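Local coordinates for protein B-agarase (Agarivorans gilvus, PDB 5Z6P) that probably hydrolyses beta-1,4-glycosidic bonds of agarose as a family 50 glycoside hydrolase, at residues A[159-171]-A[209-222]. Residues are numbered along the deposited sequence; the frame is centred on the assembly and turned at random.
Sequences SNPCPWGTKDVYA and QSSPAVDPNYLSGI
Y218 reaches across to W164 and brings its phenol oxygen to the tryptophan's backbone: W164 N donates to Y218 OH over 3.0 Å and approaches at the edge of the tyrosine ring, in its plane. Y218 gets there because its CG stands anti to its own backbone N (chi1 -172°), which carries the ring toward 159-171. V214 CG1 lies over one face of that ring, offset toward the rim, while V214 CG2 touches P163 CD.

The indole of W164 takes the cramped position between backbone N and carbonyl carbon (chi1 85°). This turns CD1 to within 3.7 Å of Y218 CE2, which meets the indole at its edge; the two ring planes stand 76° apart. Further along the indole, CZ2 packs 3.6 Å from I222 CD1, and L219 CD2 leans in near W164 CD1, while L219 CD1 sits 3.7 Å from P161 CB, so this one leucine joins proline and tryptophan. F679 packs edge-to-face with the indole, tying it to a residue far along the chain.

At the other end, nearer the strands, Y170 OH donates to S211 OG at 3.1 Å, the serine oxygen lying at the edge of the phenol ring and in its plane. S211 OG is also hydrogen-bonded to E140. P163 CD rests 3.7 Å above the centre of the Y170 ring, and C162 beside it is held by the disulfide to C151.

The chemistry is thus proline, aliphatic and aromatic packing with two tyrosine hydroxyl bonds: one engages backbone, the other a serine, fixing the chain that leaves strand 199-210 against strand 168-174 and the loop before it in the CBM-like domain.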
loop_
_atom_site.group_PDB
_atom_site.type_symbol
_atom_site.label_atom_id
_atom_site.label_comp_id
_atom_site.label_asym_id
_atom_site.label_seq_id
_atom_site.Cartn_x
_atom_site.Cartn_y
_atom_site.Cartn_z
ATOM N N SER A 159 12.965 8.300 -13.496
ATOM C CA SER A 159 11.893 7.936 -14.401
ATOM C C SER A 159 12.187 8.436 -15.816
ATOM O O SER A 159 12.859 9.447 -16.008
ATOM C CB SER A 159 10.559 8.502 -13.912
ATOM O OG SER A 159 10.192 7.957 -12.664
ATOM N N ASN A 160 11.697 7.706 -16.807
ATOM C CA ASN A 160 11.664 8.209 -18.166
ATOM C C ASN A 160 10.202 8.281 -18.565
ATOM O O ASN A 160 9.588 7.264 -18.823
ATOM C CB ASN A 160 12.445 7.312 -19.132
ATOM C CG ASN A 160 13.679 6.694 -18.503
ATOM O OD1 ASN A 160 14.728 7.331 -18.395
ATOM N ND2 ASN A 160 13.568 5.430 -18.115
ATOM N N PRO A 161 9.634 9.488 -18.598
ATOM C CA PRO A 161 8.186 9.622 -18.760
ATOM C C PRO A 161 7.637 8.920 -19.999
ATOM O O PRO A 161 8.217 9.012 -21.073
ATOM C CB PRO A 161 7.987 11.138 -18.857
ATOM C CG PRO A 161 9.296 11.674 -19.230
ATOM C CD PRO A 161 10.292 10.799 -18.545
ATOM N N CYS A 162 6.550 8.181 -19.815
ATOM C CA CYS A 162 5.732 7.711 -20.920
ATOM C C CYS A 162 4.864 8.857 -21.405
ATOM O O CYS A 162 4.528 9.754 -20.626
ATOM C CB CYS A 162 4.841 6.544 -20.502
ATOM S SG CYS A 162 5.721 5.095 -19.966
ATOM N N PRO A 163 4.492 8.830 -22.689
ATOM C CA PRO A 163 3.500 9.786 -23.175
ATOM C C PRO A 163 2.272 9.809 -22.274
ATOM O O PRO A 163 1.779 8.746 -21.923
ATOM C CB PRO A 163 3.163 9.251 -24.570
ATOM C CG PRO A 163 4.419 8.599 -25.013
ATOM C CD PRO A 163 5.011 7.975 -23.769
ATOM N N TRP A 164 1.827 10.991 -21.861
ATOM C CA TRP A 164 0.571 11.127 -21.123
ATOM C C TRP A 164 -0.359 12.039 -21.937
ATOM O O TRP A 164 0.098 12.704 -22.865
ATOM C CB TRP A 164 0.812 11.687 -19.710
ATOM C CG TRP A 164 0.885 13.178 -19.673
ATOM C CD1 TRP A 164 1.937 13.958 -20.062
ATOM C CD2 TRP A 164 -0.137 14.077 -19.230
ATOM N NE1 TRP A 164 1.627 15.287 -19.898
ATOM C CE2 TRP A 164 0.361 15.387 -19.389
ATOM C CE3 TRP A 164 -1.424 13.902 -18.716
ATOM C CZ2 TRP A 164 -0.386 16.512 -19.059
ATOM C CZ3 TRP A 164 -2.161 15.023 -18.383
ATOM C CH2 TRP A 164 -1.640 16.311 -18.557
ATOM N N GLY A 165 -1.651 12.062 -21.615
ATOM C CA GLY A 165 -2.598 12.907 -22.332
ATOM C C GLY A 165 -2.711 12.486 -23.782
ATOM O O GLY A 165 -3.179 13.252 -24.640
ATOM N N THR A 166 -2.237 11.269 -24.037
ATOM C CA THR A 166 -2.209 10.622 -25.341
ATOM C C THR A 166 -3.469 9.773 -25.538
ATOM O O THR A 166 -4.223 9.559 -24.575
ATOM C CB THR A 166 -0.893 9.805 -25.453
ATOM O OG1 THR A 166 -0.864 8.961 -26.613
ATOM C CG2 THR A 166 -0.592 9.044 -24.173
ATOM N N LYS A 167 -3.739 9.330 -26.765
ATOM C CA LYS A 167 -4.935 8.519 -26.983
ATOM C C LYS A 167 -4.614 7.055 -26.720
ATOM O O LYS A 167 -5.471 6.314 -26.222
ATOM C CB LYS A 167 -5.503 8.717 -28.391
ATOM C CG LYS A 167 -6.890 8.082 -28.580
ATOM C CD LYS A 167 -8.030 9.115 -28.596
ATOM C CE LYS A 167 -9.362 8.504 -28.166
ATOM N NZ LYS A 167 -10.532 9.363 -28.493
ATOM N N ASP A 168 -3.387 6.646 -27.034
ATOM C CA ASP A 168 -2.881 5.391 -26.512
ATOM C C ASP A 168 -2.643 5.570 -25.004
ATOM O O ASP A 168 -2.030 6.540 -24.592
ATOM C CB ASP A 168 -1.584 4.985 -27.202
ATOM C CG ASP A 168 -1.754 4.719 -28.702
ATOM O OD1 ASP A 168 -2.891 4.431 -29.165
ATOM O OD2 ASP A 168 -0.724 4.784 -29.424
ATOM N N VAL A 169 -3.119 4.635 -24.193
ATOM C CA VAL A 169 -2.798 4.584 -22.782
ATOM C C VAL A 169 -1.517 3.794 -22.601
ATOM O O VAL A 169 -1.435 2.639 -23.032
ATOM C CB VAL A 169 -3.913 3.919 -21.965
ATOM C CG1 VAL A 169 -3.462 3.747 -20.478
ATOM C CG2 VAL A 169 -5.183 4.729 -22.035
ATOM N N TYR A 170 -0.520 4.412 -21.979
ATOM C CA TYR A 170 0.699 3.714 -21.620
ATOM C C TYR A 170 0.551 3.068 -20.242
ATOM O O TYR A 170 0.316 3.747 -19.256
ATOM C CB TYR A 170 1.878 4.677 -21.667
ATOM C CG TYR A 170 2.516 4.773 -23.039
ATOM C CD1 TYR A 170 1.958 5.553 -24.037
ATOM C CD2 TYR A 170 3.653 4.049 -23.339
ATOM C CE1 TYR A 170 2.522 5.620 -25.284
ATOM C CE2 TYR A 170 4.226 4.115 -24.585
ATOM C CZ TYR A 170 3.650 4.905 -25.560
ATOM O OH TYR A 170 4.192 5.004 -26.831
ATOM N N ALA A 171 0.646 1.744 -20.203
ATOM C CA ALA A 171 0.452 0.977 -18.977
ATOM C C ALA A 171 1.403 1.434 -17.876
ATOM O O ALA A 171 2.529 1.804 -18.144
ATOM C CB ALA A 171 0.640 -0.525 -19.254
ATOM N N GLN A 209 4.191 -2.634 -31.315
ATOM C CA GLN A 209 4.113 -1.277 -31.819
ATOM C C GLN A 209 5.345 -0.475 -31.451
ATOM O O GLN A 209 5.746 -0.435 -30.293
ATOM C CB GLN A 209 2.858 -0.586 -31.289
ATOM C CG GLN A 209 2.628 0.786 -31.875
ATOM C CD GLN A 209 1.157 1.119 -31.996
ATOM O OE1 GLN A 209 0.357 0.304 -32.461
ATOM N NE2 GLN A 209 0.792 2.326 -31.590
ATOM N N SER A 210 5.934 0.160 -32.456
ATOM C CA SER A 210 7.084 1.028 -32.262
ATOM C C SER A 210 6.744 2.187 -31.336
ATOM O O SER A 210 5.657 2.769 -31.405
ATOM C CB SER A 210 7.579 1.563 -33.603
ATOM O OG SER A 210 6.745 2.615 -34.061
ATOM N N SER A 211 7.689 2.519 -30.467
ATOM C CA SER A 211 7.500 3.591 -29.507
ATOM C C SER A 211 8.420 4.755 -29.879
ATOM O O SER A 211 9.627 4.580 -30.013
ATOM C CB SER A 211 7.776 3.081 -28.085
ATOM O OG SER A 211 6.983 3.761 -27.128
ATOM N N PRO A 212 7.848 5.941 -30.082
ATOM C CA PRO A 212 8.667 7.103 -30.419
ATOM C C PRO A 212 9.398 7.617 -29.190
ATOM O O PRO A 212 8.874 7.494 -28.083
ATOM C CB PRO A 212 7.641 8.119 -30.910
ATOM C CG PRO A 212 6.425 7.797 -30.130
ATOM C CD PRO A 212 6.429 6.296 -29.929
ATOM N N ALA A 213 10.591 8.168 -29.376
ATOM C CA ALA A 213 11.337 8.747 -28.264
ATOM C C ALA A 213 10.572 9.927 -27.673
ATOM O O ALA A 213 9.932 10.697 -28.388
ATOM C CB ALA A 213 12.723 9.177 -28.717
ATOM N N VAL A 214 10.613 10.052 -26.357
ATOM C CA VAL A 214 9.958 11.174 -25.711
ATOM C C VAL A 214 10.950 12.324 -25.601
ATOM O O VAL A 214 12.098 12.113 -25.234
ATOM C CB VAL A 214 9.417 10.794 -24.312
ATOM C CG1 VAL A 214 8.485 11.852 -23.812
ATOM C CG2 VAL A 214 8.687 9.450 -24.366
ATOM N N ASP A 215 10.503 13.522 -25.971
ATOM C CA ASP A 215 11.230 14.764 -25.719
ATOM C C ASP A 215 11.802 14.754 -24.298
ATOM O O ASP A 215 11.083 14.485 -23.344
ATOM C CB ASP A 215 10.286 15.962 -25.933
ATOM C CG ASP A 215 10.927 17.307 -25.605
ATOM O OD1 ASP A 215 12.144 17.482 -25.823
ATOM O OD2 ASP A 215 10.197 18.203 -25.133
ATOM N N PRO A 216 13.109 15.014 -24.151
ATOM C CA PRO A 216 13.687 15.028 -22.798
ATOM C C PRO A 216 13.055 16.099 -21.915
ATOM O O PRO A 216 12.991 15.934 -20.701
ATOM C CB PRO A 216 15.169 15.327 -23.047
ATOM C CG PRO A 216 15.405 14.931 -24.464
ATOM C CD PRO A 216 14.129 15.229 -25.188
ATOM N N ASN A 217 12.575 17.170 -22.532
ATOM C CA ASN A 217 11.911 18.242 -21.812
ATOM C C ASN A 217 10.402 18.108 -21.895
ATOM O O ASN A 217 9.678 19.098 -21.797
ATOM C CB ASN A 217 12.346 19.603 -22.359
ATOM C CG ASN A 217 13.816 19.886 -22.104
ATOM O OD1 ASN A 217 14.537 20.331 -22.993
ATOM N ND2 ASN A 217 14.272 19.596 -20.894
ATOM N N TYR A 218 9.946 16.871 -22.083
ATOM C CA TYR A 218 8.527 16.547 -22.217
ATOM C C TYR A 218 7.671 17.170 -21.120
ATOM O O TYR A 218 6.597 17.690 -21.388
ATOM C CB TYR A 218 8.343 15.025 -22.215
ATOM C CG TYR A 218 6.950 14.547 -22.541
ATOM C CD1 TYR A 218 6.343 14.889 -23.740
ATOM C CD2 TYR A 218 6.259 13.716 -21.668
ATOM C CE1 TYR A 218 5.080 14.452 -24.048
ATOM C CE2 TYR A 218 4.996 13.267 -21.968
ATOM C CZ TYR A 218 4.409 13.639 -23.159
ATOM O OH TYR A 218 3.145 13.196 -23.467
ATOM N N LEU A 219 8.170 17.143 -19.890
ATOM C CA LEU A 219 7.375 17.567 -18.747
ATOM C C LEU A 219 7.765 18.938 -18.203
ATOM O O LEU A 219 7.338 19.325 -17.118
ATOM C CB LEU A 219 7.473 16.513 -17.639
ATOM C CG LEU A 219 7.006 15.102 -18.019
ATOM C CD1 LEU A 219 7.197 14.150 -16.869
ATOM C CD2 LEU A 219 5.552 15.125 -18.429
ATOM N N SER A 220 8.571 19.673 -18.960
ATOM C CA SER A 220 8.966 21.011 -18.561
ATOM C C SER A 220 7.744 21.864 -18.267
ATOM O O SER A 220 6.815 21.943 -19.067
ATOM C CB SER A 220 9.824 21.664 -19.651
ATOM O OG SER A 220 10.050 23.030 -19.371
ATOM N N GLY A 221 7.740 22.481 -17.097
ATOM C CA GLY A 221 6.650 23.357 -16.700
ATOM C C GLY A 221 5.300 22.693 -16.471
ATOM O O GLY A 221 4.274 23.363 -16.553
ATOM N N ILE A 222 5.292 21.393 -16.181
ATOM C CA ILE A 222 4.030 20.663 -15.983
ATOM C C ILE A 222 3.368 20.935 -14.625
ATOM O O ILE A 222 2.184 20.646 -14.447
ATOM C CB ILE A 222 4.228 19.124 -16.133
ATOM C CG1 ILE A 222 2.890 18.382 -16.247
ATOM C CG2 ILE A 222 4.955 18.580 -14.964
ATOM C CD1 ILE A 222 2.429 18.159 -17.636
#